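Phosphoribosylaminoimidazole carboxylase (Treponema denticola, PDB 5C5D) catalyses the reversible carboxylation of 5-aminoimidazole ribonucleotide with CO2 to give 4-carboxy-5-aminoimidazole ribonucleotide, a step of de novo purine biosynthesis. Local coordinates at residues T84-P88 with P111-P117. The protein carries 1 engineered substitution. Numbering follows the deposited sequence.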
# COMPACT_ATOMS: atom_id res chain seq x y z
N THR D 84 12.58 6.59 25.87
CA THR D 84 11.13 6.53 25.81
C THR D 84 10.70 5.44 24.86
O THR D 84 11.48 4.97 24.04
CB THR D 84 10.50 7.86 25.35
OG1 THR D 84 10.71 8.07 23.94
CG2 THR D 84 11.10 9.05 26.10
N ILE D 85 9.44 5.06 25.00
CA ILE D 85 8.80 4.00 24.20
C ILE D 85 7.51 4.55 23.59
O ILE D 85 6.69 5.10 24.30
CB ILE D 85 8.48 2.78 25.08
CG1 ILE D 85 9.75 2.18 25.67
CG2 ILE D 85 7.66 1.71 24.32
CD1 ILE D 85 9.48 1.19 26.78
N ALA D 86 7.35 4.42 22.27
CA ALA D 86 6.09 4.75 21.60
C ALA D 86 5.24 3.50 21.48
O ALA D 86 5.72 2.51 20.96
CB ALA D 86 6.35 5.31 20.22
N CYS D 87 4.00 3.57 21.91
CA CYS D 87 3.08 2.46 21.75
C CYS D 87 1.74 3.04 21.32
O CYS D 87 0.86 3.27 22.16
CB CYS D 87 2.98 1.67 23.04
SG CYS D 87 1.95 0.17 22.84
N PRO D 88 1.59 3.30 20.01
CA PRO D 88 0.38 3.95 19.55
C PRO D 88 -0.80 2.98 19.61
O PRO D 88 -0.59 1.76 19.56
CB PRO D 88 0.72 4.34 18.11
CG PRO D 88 1.72 3.33 17.67
CD PRO D 88 2.55 3.07 18.91
N PRO D 111 12.60 7.40 20.08
CA PRO D 111 11.69 6.54 20.85
C PRO D 111 11.70 5.12 20.33
O PRO D 111 11.80 4.91 19.12
CB PRO D 111 10.33 7.20 20.62
CG PRO D 111 10.48 7.93 19.34
CD PRO D 111 11.86 8.41 19.30
N ALA D 112 11.66 4.15 21.22
CA ALA D 112 11.49 2.73 20.88
C ALA D 112 10.06 2.46 20.45
O ALA D 112 9.15 2.66 21.24
CB ALA D 112 11.81 1.90 22.09
N LEU D 113 9.83 1.99 19.22
CA LEU D 113 8.47 1.68 18.81
C LEU D 113 8.13 0.22 19.09
O LEU D 113 8.91 -0.69 18.73
CB LEU D 113 8.31 1.96 17.33
CG LEU D 113 6.92 1.69 16.73
CD1 LEU D 113 5.79 2.47 17.43
CD2 LEU D 113 7.01 2.03 15.26
N VAL D 114 7.00 -0.00 19.75
CA VAL D 114 6.47 -1.35 20.01
C VAL D 114 4.98 -1.32 19.78
O VAL D 114 4.31 -0.41 20.27
CB VAL D 114 6.77 -1.80 21.43
CG1 VAL D 114 6.18 -3.15 21.73
CG2 VAL D 114 8.26 -1.88 21.65
N LEU D 115 4.44 -2.30 19.06
CA LEU D 115 3.02 -2.26 18.76
C LEU D 115 2.10 -2.71 19.87
O LEU D 115 1.05 -2.10 20.11
CB LEU D 115 2.71 -3.11 17.54
CG LEU D 115 3.22 -2.58 16.21
CD1 LEU D 115 2.62 -3.42 15.11
CD2 LEU D 115 2.86 -1.13 16.04
N GLU D 116 2.41 -3.84 20.50
CA GLU D 116 1.48 -4.39 21.45
C GLU D 116 1.70 -3.82 22.85
O GLU D 116 2.84 -3.81 23.34
CB GLU D 116 1.62 -5.90 21.51
CG GLU D 116 1.20 -6.67 20.27
CD GLU D 116 -0.28 -6.72 20.07
OE1 GLU D 116 -1.01 -6.55 21.06
OE2 GLU D 116 -0.73 -6.92 18.91
N PRO D 117 0.63 -3.44 23.53
CA PRO D 117 0.75 -2.91 24.89
C PRO D 117 1.46 -3.84 25.86
O PRO D 117 2.26 -3.35 26.67
CB PRO D 117 -0.71 -2.68 25.31
CG PRO D 117 -1.56 -3.23 24.24
CD PRO D 117 -0.75 -3.36 23.01
O HOH W 1 -0.77 -0.75 18.75
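Ile-85 and Ala-112 pair side by side where two short parallel strands meet, and the contact illustrates a general pattern: backbone bonds set the strands side by side, and small side chains are fitted between larger ones on each face. Three hydrogen bonds set the register. Ala-112 N to Thr-84 O and Ala-86 N to Ala-112 O (2.7 Å) both approach tilted from the carbonyl plane, whereas Val-114 N meets Ala-86 O (3.1 Å) almost along the C=O axis. On one face, the Ala-112 methyl is a low bump beside Ile-85; Ile-85 CG1 lies 4.1 Å from Ala-112 CB. On the other, the Ala-86 methyl forms a shallow floor between Pro-111 CB and the Leu-113 branch. With CG anti to the backbone N (chi1 -180°), Leu-113 brings CD1 alongside the Ala-86 methyl, against Ala-86 O, and on to Pro-88, where Leu-113 CD1 meets Pro-88 CD at 3.6 Å; the two side chains cross at about a right angle. Beyond the strands, Cys-87 SG settles into the bend from Leu-115 to Pro-117, 3.9 Å from Pro-117 CA. One water bridges the diverging chains, donating to both Pro-88 O and Leu-115 O. Pro-88 lies near the substrate-binding residue Gly-67. The pair belongs to a beta-alpha-beta unit of the parallel sheet: strand 60-65 flanks 84-86, helix 117-129 packs on the Ile-85 and Ala-112 face, helix 99-103 touches Leu-113 and Pro-88, and a neighbouring subunit packs its own Ala-112 against this one.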